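Local atomic coordinates of transcriptional regulator, IclR family (Ruegeria sp. TM1040, PDB entry 3R4K), a protein that probably binds DNA through an N-terminal helix-turn-helix domain and regulates transcription in response to a small effector held by its C-terminal domain, as IclR-family regulators do. Residues L143-P148 and A178-T183; F150-L155 and A172-I177; G135-L140 and G184-I189; P202-D207 and G248-E253. All coordinates share one frame; numbering follows the deposited sequence. Where two conformers were deposited one is given.

Contact 1 (L143-P148 and A178-T183)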
loop_
_atom_site.group_PDB
_atom_site.type_symbol
_atom_site.label_atom_id
_atom_site.label_comp_id
_atom_site.label_asym_id
_atom_site.label_seq_id
_atom_site.Cartn_x
_atom_site.Cartn_y
_atom_site.Cartn_z
ATOM N N LEU A 143 -1.913 7.062 21.108
ATOM C CA LEU A 143 -1.835 6.109 22.224
ATOM C C LEU A 143 -3.175 5.416 22.458
ATOM O O LEU A 143 -3.213 4.212 22.692
ATOM C CB LEU A 143 -1.402 6.841 23.505
ATOM C CG LEU A 143 -0.432 6.108 24.420
ATOM C CD1 LEU A 143 0.797 5.609 23.656
ATOM C CD2 LEU A 143 0.000 6.999 25.559
ATOM N N ALA A 144 -4.271 6.173 22.360
ATOM C CA ALA A 144 -5.615 5.668 22.596
ATOM C C ALA A 144 -6.030 4.559 21.606
ATOM O O ALA A 144 -6.897 3.744 21.935
ATOM C CB ALA A 144 -6.607 6.808 22.529
ATOM N N TYR A 145 -5.398 4.510 20.422
ATOM C CA TYR A 145 -5.725 3.510 19.408
ATOM C C TYR A 145 -4.534 2.614 19.065
ATOM O O TYR A 145 -4.544 1.923 18.039
ATOM C CB TYR A 145 -6.296 4.205 18.174
ATOM C CG TYR A 145 -7.655 4.797 18.468
ATOM C CD1 TYR A 145 -8.786 3.994 18.505
ATOM C CD2 TYR A 145 -7.799 6.141 18.802
ATOM C CE1 TYR A 145 -10.037 4.521 18.795
ATOM C CE2 TYR A 145 -9.049 6.682 19.098
ATOM C CZ TYR A 145 -10.168 5.868 19.082
ATOM O OH TYR A 145 -11.411 6.384 19.330
ATOM N N SER A 146 -3.551 2.571 19.976
ATOM C CA SER A 146 -2.371 1.729 19.886
ATOM C C SER A 146 -2.612 0.408 20.652
ATOM O O SER A 146 -3.575 0.297 21.428
ATOM C CB SER A 146 -1.155 2.466 20.435
ATOM O OG SER A 146 -0.609 3.332 19.454
ATOM N N GLU A 147 -1.750 -0.598 20.412
ATOM C CA GLU A 147 -1.838 -1.904 21.068
ATOM C C GLU A 147 -1.623 -1.771 22.580
ATOM O O GLU A 147 -0.754 -1.001 23.001
ATOM C CB GLU A 147 -0.821 -2.896 20.478
ATOM C CG GLU A 147 -1.291 -3.629 19.232
ATOM C CD GLU A 147 -2.630 -4.339 19.313
ATOM O OE1 GLU A 147 -2.735 -5.360 20.033
ATOM O OE2 GLU A 147 -3.576 -3.865 18.643
ATOM N N PRO A 148 -2.389 -2.524 23.414
ATOM C CA PRO A 148 -2.218 -2.408 24.876
ATOM C C PRO A 148 -0.762 -2.559 25.328
ATOM O O PRO A 148 -0.351 -1.845 26.237
ATOM C CB PRO A 148 -3.098 -3.533 25.419
ATOM C CG PRO A 148 -4.148 -3.718 24.381
ATOM C CD PRO A 148 -3.457 -3.493 23.077
ATOM N N ALA A 178 -8.775 6.523 27.767
ATOM C CA ALA A 178 -10.099 5.910 27.748
ATOM C C ALA A 178 -11.160 6.888 27.248
ATOM O O ALA A 178 -12.050 6.488 26.489
ATOM C CB ALA A 178 -10.457 5.387 29.128
ATOM N N GLU A 179 -11.029 8.172 27.623
ATOM C CA GLU A 179 -11.958 9.222 27.203
ATOM C C GLU A 179 -11.797 9.539 25.693
ATOM O O GLU A 179 -12.804 9.775 25.013
ATOM C CB GLU A 179 -11.774 10.487 28.081
ATOM C CG GLU A 179 -12.950 11.464 28.048
ATOM C CD GLU A 179 -14.375 10.999 28.339
ATOM O OE1 GLU A 179 -14.592 9.843 28.780
ATOM O OE2 GLU A 179 -15.291 11.817 28.103
ATOM N N VAL A 180 -10.537 9.498 25.176
ATOM C CA VAL A 180 -10.223 9.750 23.762
ATOM C C VAL A 180 -10.743 8.567 22.911
ATOM O O VAL A 180 -11.340 8.811 21.855
ATOM C CB VAL A 180 -8.739 10.152 23.455
ATOM C CG1 VAL A 180 -7.703 9.603 24.403
ATOM C CG2 VAL A 180 -8.353 9.981 21.986
ATOM N N ARG A 181 -10.557 7.307 23.398
ATOM C CA ARG A 181 -11.043 6.071 22.769
ATOM C C ARG A 181 -12.554 6.146 22.560
ATOM O O ARG A 181 -13.074 5.737 21.521
ATOM C CB ARG A 181 -10.717 4.850 23.660
ATOM C CG ARG A 181 -9.272 4.373 23.621
ATOM C CD ARG A 181 -9.065 3.037 24.333
ATOM N NE ARG A 181 -7.643 2.686 24.452
ATOM C CZ ARG A 181 -7.108 1.527 24.072
ATOM N NH1 ARG A 181 -7.865 0.583 23.528
ATOM N NH2 ARG A 181 -5.806 1.313 24.215
ATOM N N ARG A 182 -13.248 6.674 23.571
ATOM C CA ARG A 182 -14.693 6.816 23.656
ATOM C C ARG A 182 -15.265 7.918 22.739
ATOM O O ARG A 182 -16.334 7.720 22.155
ATOM C CB ARG A 182 -15.055 7.122 25.119
ATOM C CG ARG A 182 -16.477 6.740 25.514
ATOM C CD ARG A 182 -16.849 7.274 26.888
ATOM N NE ARG A 182 -16.800 8.740 26.980
ATOM C CZ ARG A 182 -17.800 9.554 26.651
ATOM N NH1 ARG A 182 -18.941 9.062 26.181
ATOM N NH2 ARG A 182 -17.663 10.868 26.780
ATOM N N THR A 183 -14.585 9.079 22.651
ATOM C CA THR A 183 -15.068 10.245 21.901
ATOM C C THR A 183 -14.420 10.423 20.520
ATOM O O THR A 183 -14.969 11.153 19.696
ATOM C CB THR A 183 -14.864 11.520 22.730
ATOM O OG1 THR A 183 -13.466 11.746 22.922
ATOM C CG2 THR A 183 -15.588 11.471 24.076
#
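In the C-terminal, GAF-like domain of this IclR-family protein, a type I beta turn from Leu143 to Ser146, in the link between helices 137-143 and 148-156, packs against the last turns of helix 170-183 through Ala144, Tyr145, Val180 and Arg181. Ala144 points its CB toward the helix, 3.5 Å from Val180 CG1. A side chain this small suits the place, because the CA atoms of Ala144 and Arg181 are just 5.4 Å apart. Tyr145 works differently: its ring reaches the last turn of the helix obliquely, with Tyr145 CZ 3.8 Å from Arg181 CA, and its hydroxyl gives a weak hydrogen bond to the backbone O of Arg181, OH to O 2.8 Å. The same ring meets that of Phe204 edge-to-face and touches Val210, which ties the turn to the central sheet as well. A phenylalanine at Tyr145 would probably keep the ring packing but leave the Arg181 carbonyl without this donor near the end of the helix. Ser146 OG is hydrogen-bonded to the carbonyl of Val142, just before the turn, which ties the turn to the end of helix 137-143. Arg181, modelled in two conformers, carries an extended chain from CG to NE past the turn; the close approach of Ala144 O over one face of its guanidinium is doubtful, since it depends on the conformer chosen. Ala144 CB also lies 3.7 Å from Val180 CG2, so that one methyl meets both branches of the valine.

Contact 2 (F150-L155 and A172-I177)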
loop_
_atom_site.group_PDB
_atom_site.type_symbol
_atom_site.label_atom_id
_atom_site.label_comp_id
_atom_site.label_asym_id
_atom_site.label_seq_id
_atom_site.Cartn_x
_atom_site.Cartn_y
_atom_site.Cartn_z
ATOM N N PHE A 150 1.928 -1.651 23.559
ATOM C CA PHE A 150 2.626 -0.407 23.201
ATOM C C PHE A 150 2.355 0.671 24.254
ATOM O O PHE A 150 3.295 1.328 24.708
ATOM C CB PHE A 150 2.256 0.092 21.792
ATOM C CG PHE A 150 3.023 1.331 21.381
ATOM C CD1 PHE A 150 4.390 1.279 21.155
ATOM C CD2 PHE A 150 2.383 2.563 21.268
ATOM C CE1 PHE A 150 5.106 2.432 20.826
ATOM C CE2 PHE A 150 3.101 3.720 20.937
ATOM C CZ PHE A 150 4.459 3.645 20.716
ATOM N N VAL A 151 1.085 0.803 24.676
ATOM C CA VAL A 151 0.643 1.737 25.717
ATOM C C VAL A 151 1.352 1.388 27.033
ATOM O O VAL A 151 1.849 2.294 27.708
ATOM C CB VAL A 151 -0.903 1.723 25.858
ATOM C CG1 VAL A 151 -1.371 2.626 27.000
ATOM C CG2 VAL A 151 -1.582 2.110 24.544
ATOM N N ASP A 152 1.429 0.073 27.367
ATOM C CA ASP A 152 2.089 -0.450 28.573
ATOM C C ASP A 152 3.571 -0.059 28.602
ATOM O O ASP A 152 4.056 0.402 29.634
ATOM C CB ASP A 152 1.943 -1.985 28.667
ATOM C CG ASP A 152 0.573 -2.505 29.089
ATOM O OD1 ASP A 152 -0.250 -1.695 29.583
ATOM O OD2 ASP A 152 0.324 -3.720 28.925
ATOM N N ALA A 153 4.263 -0.205 27.453
ATOM C CA ALA A 153 5.672 0.129 27.269
ATOM C C ALA A 153 5.923 1.629 27.484
ATOM O O ALA A 153 6.805 1.989 28.261
ATOM C CB ALA A 153 6.121 -0.290 25.876
ATOM N N VAL A 154 5.125 2.490 26.825
ATOM C CA VAL A 154 5.198 3.955 26.887
ATOM C C VAL A 154 4.984 4.453 28.337
ATOM O O VAL A 154 5.724 5.326 28.803
ATOM C CB VAL A 154 4.170 4.573 25.897
ATOM C CG1 VAL A 154 3.892 6.047 26.199
ATOM C CG2 VAL A 154 4.623 4.383 24.454
ATOM N N LEU A 155 4.007 3.867 29.050
ATOM C CA LEU A 155 3.665 4.260 30.421
ATOM C C LEU A 155 4.570 3.636 31.498
ATOM O O LEU A 155 4.599 4.157 32.618
ATOM C CB LEU A 155 2.187 3.959 30.720
ATOM C CG LEU A 155 1.187 4.861 29.982
ATOM C CD1 LEU A 155 -0.200 4.394 30.187
ATOM C CD2 LEU A 155 1.302 6.317 30.420
ATOM N N ALA A 172 -3.515 8.721 35.358
ATOM C CA ALA A 172 -4.205 9.884 34.811
ATOM C C ALA A 172 -4.160 9.870 33.284
ATOM O O ALA A 172 -5.150 10.250 32.647
ATOM C CB ALA A 172 -3.585 11.155 35.348
ATOM N N ILE A 173 -3.041 9.385 32.698
ATOM C CA ILE A 173 -2.872 9.281 31.243
ATOM C C ILE A 173 -3.804 8.181 30.715
ATOM O O ILE A 173 -4.469 8.387 29.699
ATOM C CB ILE A 173 -1.379 9.068 30.839
ATOM C CG1 ILE A 173 -0.550 10.323 31.190
ATOM C CG2 ILE A 173 -1.230 8.739 29.344
ATOM C CD1 ILE A 173 0.664 10.057 31.615
ATOM N N ARG A 174 -3.889 7.040 31.427
ATOM C CA ARG A 174 -4.772 5.917 31.074
ATOM C C ARG A 174 -6.254 6.337 31.123
ATOM O O ARG A 174 -7.047 5.886 30.296
ATOM C CB ARG A 174 -4.529 4.724 32.000
ATOM C CG ARG A 174 -3.236 3.990 31.699
ATOM C CD ARG A 174 -3.155 2.679 32.446
ATOM N NE ARG A 174 -1.859 2.021 32.278
ATOM C CZ ARG A 174 -1.544 1.210 31.271
ATOM N NH1 ARG A 174 -2.421 0.971 30.297
ATOM N NH2 ARG A 174 -0.346 0.643 31.220
ATOM N N ALA A 175 -6.608 7.224 32.077
ATOM C CA ALA A 175 -7.960 7.761 32.235
ATOM C C ALA A 175 -8.311 8.660 31.039
ATOM O O ALA A 175 -9.423 8.571 30.505
ATOM C CB ALA A 175 -8.062 8.537 33.542
ATOM N N GLU A 176 -7.330 9.473 30.594
ATOM C CA GLU A 176 -7.455 10.364 29.443
ATOM C C GLU A 176 -7.580 9.544 28.144
ATOM O O GLU A 176 -8.483 9.820 27.355
ATOM C CB GLU A 176 -6.263 11.349 29.386
ATOM C CG GLU A 176 -6.568 12.668 28.676
ATOM C CD GLU A 176 -7.648 13.576 29.248
ATOM O OE1 GLU A 176 -7.906 13.529 30.476
ATOM O OE2 GLU A 176 -8.223 14.359 28.455
ATOM N N ILE A 177 -6.729 8.499 27.980
ATOM C CA ILE A 177 -6.731 7.546 26.856
ATOM C C ILE A 177 -8.138 6.967 26.668
ATOM O O ILE A 177 -8.636 6.939 25.539
ATOM C CB ILE A 177 -5.669 6.426 27.085
ATOM C CG1 ILE A 177 -4.257 6.920 26.734
ATOM C CG2 ILE A 177 -5.994 5.123 26.345
ATOM C CD1 ILE A 177 -3.209 5.908 26.992
#
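Arg174 reaches from helix 170-183 across to Leu155 and Asp152 on helix 148-156. From CB, which does not itself aim at helix 148-156, chi1 of -74° sets CG anti to the carbonyl carbon; Arg174 CG lies 3.4 Å from Leu155 CD1. The chain then runs extended: CD passes the same methyl, Arg174 NE comes within 3.6 Å of Leu155 CD1, and CZ brings the guanidinium to rest with that methyl over the centre of one face. At the tip Arg174 NH2 gives a hydrogen bond and salt bridge to Asp152 OD1, 2.9 Å, on the anti side and 21° out of the carboxylate plane, while NH1 approaches Val151 CG1. An arginine suits this exposed margin, its aliphatic length lying on leucine and its charge meeting aspartate. Farther in, Leu155 CD2 slides past Ile173 CG2 at 3.7 Å, and Val151 CG1 meets Ile177 CD1 tip to tip at 3.8 Å. An alanine at Leu155 would probably open a gap beside Ile173 and leave the Arg174 guanidinium without its methyl cover, freer to turn. The two segments run roughly antiparallel, at 147°, their axes 11.7 Å apart at the closest approach, a spacing bridged by these branched side chains. Helix 137-143 adds to the apolar layer, Leu140 touching Ile173 and Leu143 touching Ile177, so three successive helices of the domain share one core.

Contact 3 (G135-L140 and G184-I189)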
loop_
_atom_site.group_PDB
_atom_site.type_symbol
_atom_site.label_atom_id
_atom_site.label_comp_id
_atom_site.label_asym_id
_atom_site.label_seq_id
_atom_site.Cartn_x
_atom_site.Cartn_y
_atom_site.Cartn_z
ATOM N N GLY A 135 2.196 14.072 26.575
ATOM C CA GLY A 135 2.097 15.526 26.679
ATOM C C GLY A 135 1.454 16.282 25.535
ATOM O O GLY A 135 1.318 17.508 25.605
ATOM N N THR A 136 1.067 15.575 24.465
ATOM C CA THR A 136 0.428 16.228 23.313
ATOM C C THR A 136 -0.935 15.599 23.052
ATOM O O THR A 136 -1.128 14.420 23.359
ATOM C CB THR A 136 1.311 16.141 22.031
ATOM O OG1 THR A 136 1.465 14.781 21.624
ATOM C CG2 THR A 136 2.667 16.776 22.187
ATOM N N ALA A 137 -1.860 16.364 22.439
ATOM C CA ALA A 137 -3.165 15.851 22.025
ATOM C C ALA A 137 -2.947 14.779 20.943
ATOM O O ALA A 137 -3.586 13.731 20.986
ATOM C CB ALA A 137 -4.038 16.987 21.504
ATOM N N SER A 138 -1.981 15.029 20.016
ATOM C CA SER A 138 -1.594 14.113 18.935
ATOM C C SER A 138 -1.111 12.782 19.512
ATOM O O SER A 138 -1.575 11.729 19.067
ATOM C CB SER A 138 -0.521 14.734 18.042
ATOM O OG SER A 138 -0.962 15.974 17.521
ATOM N N GLY A 139 -0.245 12.851 20.523
ATOM C CA GLY A 139 0.283 11.683 21.218
ATOM C C GLY A 139 -0.790 10.866 21.910
ATOM O O GLY A 139 -0.781 9.632 21.824
ATOM N N LEU A 140 -1.747 11.548 22.582
ATOM C CA LEU A 140 -2.863 10.894 23.282
ATOM C C LEU A 140 -3.811 10.234 22.280
ATOM O O LEU A 140 -4.280 9.125 22.543
ATOM C CB LEU A 140 -3.622 11.875 24.199
ATOM C CG LEU A 140 -2.840 12.393 25.412
ATOM C CD1 LEU A 140 -3.441 13.681 25.941
ATOM C CD2 LEU A 140 -2.734 11.344 26.515
ATOM N N GLY A 184 -13.283 9.773 20.278
ATOM C CA GLY A 184 -12.567 9.854 19.003
ATOM C C GLY A 184 -11.788 11.144 18.785
ATOM O O GLY A 184 -11.354 11.422 17.659
ATOM N N LEU A 185 -11.605 11.941 19.863
ATOM C CA LEU A 185 -10.907 13.231 19.856
ATOM C C LEU A 185 -10.154 13.455 21.177
ATOM O O LEU A 185 -10.690 13.182 22.260
ATOM C CB LEU A 185 -11.913 14.379 19.619
ATOM C CG LEU A 185 -11.324 15.750 19.289
ATOM C CD1 LEU A 185 -12.084 16.395 18.174
ATOM C CD2 LEU A 185 -11.351 16.654 20.492
ATOM N N ALA A 186 -8.916 13.968 21.069
ATOM C CA ALA A 186 -8.044 14.269 22.204
ATOM C C ALA A 186 -7.814 15.769 22.326
ATOM O O ALA A 186 -7.721 16.478 21.323
ATOM C CB ALA A 186 -6.708 13.546 22.054
ATOM N N GLN A 187 -7.709 16.241 23.570
ATOM C CA GLN A 187 -7.417 17.627 23.914
ATOM C C GLN A 187 -6.256 17.678 24.915
ATOM O O GLN A 187 -6.139 16.790 25.763
ATOM C CB GLN A 187 -8.651 18.326 24.483
ATOM C CG GLN A 187 -9.466 19.058 23.430
ATOM C CD GLN A 187 -10.625 19.804 24.047
ATOM O OE1 GLN A 187 -10.475 20.868 24.663
ATOM N NE2 GLN A 187 -11.814 19.251 23.908
ATOM N N SER A 188 -5.379 18.692 24.789
ATOM C CA SER A 188 -4.234 18.896 25.683
ATOM C C SER A 188 -3.916 20.377 25.799
ATOM O O SER A 188 -3.761 21.062 24.788
ATOM C CB SER A 188 -3.007 18.120 25.212
ATOM O OG SER A 188 -1.883 18.345 26.047
ATOM N N ILE A 189 -3.841 20.868 27.042
ATOM C CA ILE A 189 -3.559 22.263 27.343
ATOM C C ILE A 189 -2.199 22.359 28.025
ATOM O O ILE A 189 -2.021 21.892 29.150
ATOM C CB ILE A 189 -4.692 22.928 28.171
ATOM C CG1 ILE A 189 -6.077 22.675 27.523
ATOM C CG2 ILE A 189 -4.432 24.424 28.330
ATOM C CD1 ILE A 189 -7.267 22.693 28.483
#
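Ala137 and Ser188 bring the first turn of helix 137-143 onto strand 186-189, an outermost strand, within this chain, of the antiparallel sheet in the GAF-like domain. Ala186 and Ser188, two residues apart on the strand, both point toward the helix, whereas Gln187 between them points away and its OE1 is hydrogen-bonded to His197. Ala137 faces back at the strand, its methyl lying 3.7 Å from Ala186 O and 4.0 Å from Ser188 CB. The small side chains let the backbones come close, with the CA atoms of Ala137 and Ser188 at 4.9 Å. One turn on, Leu140 points the same way as Ala137: its CB lies 4.1 Å from Ala186 CB, and its CD1 reaches the carbonyl of Gln187, so the longer residue serves where the helix lifts off the strand. Ala186 CB also meets the O of Ala137 at 3.3 Å. Thr136, by contrast, turns its side chain away from the strand. As the N-cap, Thr136 accepts from Gly139 N through OG1, at 2.8 Å, and that same oxygen is also hydrogen-bonded to Thr132. The lack of a side chain suits Gly139, since a CB there would run into Thr136 OG1. On the strand side, Ser188 swings OG anti to its own backbone N, chi1 178°, where the hydroxyl gives a weak hydrogen bond to Gly135 O at 3.3 Å.

Contact 4 (P202-D207 and G248-E253)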
loop_
_atom_site.group_PDB
_atom_site.type_symbol
_atom_site.label_atom_id
_atom_site.label_comp_id
_atom_site.label_asym_id
_atom_site.label_seq_id
_atom_site.Cartn_x
_atom_site.Cartn_y
_atom_site.Cartn_z
ATOM N N PRO A 202 -7.173 10.753 15.622
ATOM C CA PRO A 202 -6.251 9.783 15.018
ATOM C C PRO A 202 -6.509 9.604 13.513
ATOM O O PRO A 202 -7.620 9.827 13.033
ATOM C CB PRO A 202 -6.555 8.502 15.786
ATOM C CG PRO A 202 -8.016 8.629 16.135
ATOM C CD PRO A 202 -8.267 10.081 16.363
ATOM N N ILE A 203 -5.455 9.231 12.770
ATOM C CA ILE A 203 -5.501 8.939 11.342
ATOM C C ILE A 203 -5.222 7.458 11.238
ATOM O O ILE A 203 -4.270 6.954 11.856
ATOM C CB ILE A 203 -4.528 9.826 10.505
ATOM C CG1 ILE A 203 -4.830 11.334 10.683
ATOM C CG2 ILE A 203 -4.525 9.436 9.010
ATOM C CD1 ILE A 203 -6.289 11.844 10.250
ATOM N N PHE A 204 -6.104 6.750 10.537
ATOM C CA PHE A 204 -5.999 5.313 10.393
ATOM C C PHE A 204 -5.640 4.963 8.976
ATOM O O PHE A 204 -6.173 5.570 8.041
ATOM C CB PHE A 204 -7.323 4.636 10.814
ATOM C CG PHE A 204 -7.709 4.835 12.263
ATOM C CD1 PHE A 204 -7.055 4.140 13.280
ATOM C CD2 PHE A 204 -8.753 5.679 12.611
ATOM C CE1 PHE A 204 -7.413 4.324 14.623
ATOM C CE2 PHE A 204 -9.118 5.853 13.954
ATOM C CZ PHE A 204 -8.451 5.170 14.950
ATOM N N GLY A 205 -4.772 3.961 8.822
ATOM C CA GLY A 205 -4.353 3.466 7.512
ATOM C C GLY A 205 -5.284 2.425 6.913
ATOM O O GLY A 205 -6.277 2.036 7.546
ATOM N N PRO A 206 -4.971 1.936 5.692
ATOM C CA PRO A 206 -5.829 0.917 5.044
ATOM C C PRO A 206 -6.028 -0.377 5.855
ATOM O O PRO A 206 -7.089 -0.998 5.740
ATOM C CB PRO A 206 -5.106 0.632 3.726
ATOM C CG PRO A 206 -4.296 1.861 3.451
ATOM C CD PRO A 206 -3.840 2.301 4.818
ATOM N N ASP A 207 -5.053 -0.747 6.705
ATOM C CA ASP A 207 -5.094 -1.937 7.555
ATOM C C ASP A 207 -5.864 -1.715 8.892
ATOM O O ASP A 207 -5.898 -2.627 9.732
ATOM C CB ASP A 207 -3.654 -2.408 7.856
ATOM C CG ASP A 207 -2.758 -1.418 8.580
ATOM O OD1 ASP A 207 -3.122 -0.227 8.656
ATOM O OD2 ASP A 207 -1.668 -1.820 9.018
ATOM N N GLY A 248 -7.792 4.686 4.013
ATOM C CA GLY A 248 -7.848 4.187 5.381
ATOM C C GLY A 248 -9.209 3.674 5.805
ATOM O O GLY A 248 -10.225 3.943 5.165
ATOM N N ALA A 249 -9.218 2.896 6.881
ATOM C CA ALA A 249 -10.431 2.338 7.479
ATOM C C ALA A 249 -10.338 2.469 8.986
ATOM O O ALA A 249 -9.272 2.239 9.561
ATOM C CB ALA A 249 -10.620 0.886 7.072
ATOM N N CYS A 250 -11.440 2.903 9.609
ATOM C CA CYS A 250 -11.519 3.119 11.047
ATOM C C CYS A 250 -11.791 1.809 11.758
ATOM O O CYS A 250 -12.582 1.011 11.260
ATOM C CB CYS A 250 -12.584 4.163 11.367
ATOM S SG CYS A 250 -12.305 5.774 10.566
ATOM N N PRO A 251 -11.184 1.554 12.932
ATOM C CA PRO A 251 -11.515 0.325 13.667
ATOM C C PRO A 251 -12.905 0.438 14.335
ATOM O O PRO A 251 -13.395 1.559 14.472
ATOM C CB PRO A 251 -10.378 0.220 14.686
ATOM C CG PRO A 251 -9.976 1.603 14.948
ATOM C CD PRO A 251 -10.236 2.390 13.692
ATOM N N PRO A 252 -13.585 -0.674 14.731
ATOM C CA PRO A 252 -14.928 -0.533 15.346
ATOM C C PRO A 252 -14.946 0.322 16.623
ATOM O O PRO A 252 -15.930 1.033 16.869
ATOM C CB PRO A 252 -15.347 -1.984 15.647
ATOM C CG PRO A 252 -14.103 -2.803 15.555
ATOM C CD PRO A 252 -13.195 -2.098 14.601
ATOM N N GLU A 253 -13.840 0.276 17.402
ATOM C CA GLU A 253 -13.634 1.021 18.657
ATOM C C GLU A 253 -13.573 2.568 18.453
ATOM O O GLU A 253 -13.506 3.303 19.444
ATOM C CB GLU A 253 -12.360 0.529 19.387
ATOM C CG GLU A 253 -11.089 0.571 18.548
ATOM C CD GLU A 253 -10.584 -0.763 18.033
ATOM O OE1 GLU A 253 -11.376 -1.503 17.407
ATOM O OE2 GLU A 253 -9.371 -1.034 18.192
#
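Phe204 turns its ring under Pro251, with chi1 of -63° placing CG anti to the carbonyl carbon and beside the backbone N. Pro251 CD sits over the ring centre, 3.4 Å from the centroid of the Phe204 ring and 6° off the ring normal, a CH-pi contact in which the two side chains cross at about a right angle. Pro251 CG lies near CE1 and CZ of Phe204. Cys250 has its SG anti to its own carbonyl carbon, chi1 -58°, which leaves the sulfur in oblique contact with the ring, 4.1 Å from Phe204 CD2. Here the end of strand 196-204, in the central sheet of the GAF-like domain, meets the C-terminal tail that follows helix 225-245. Phe204 also meets Phe254 edge-to-face, so a flat aromatic residue suits a place with neighbours besides the proline. Beyond the ring, Ala249 N donates to Gly205 O, 3.1 Å, from above the carbonyl plane. Gly248 CA makes CA-H...O contacts with Phe204 O and Gly205 O, both at 3.4 Å; glycine suits this position, because a CB there would clash with Phe204 O.

Contacts 1, 2 and 3 are nested along the chain, 2 inside 1 and 1 inside 3, and they gather on one side of the chain's centre. Contacts 1 and 2 share helix 170-183, with centres about 9 Å apart; Ala144 CB of contact 1 lies 3.6 Å from Ile177 O of contact 2, and Leu143 packs on Val154. Val180 joins contact 1 to contact 3, its CG2 lying 3.9 Å from Ala186 CB. Contact 4 follows in series and meets contact 1 through Tyr145 and Phe204, CG to CZ 3.6 Å; it stays about 9 Å from contact 2 at the nearest atoms. Strands 186-189 and 196-204, neighbours in one sheet, connect contacts 3 and 4.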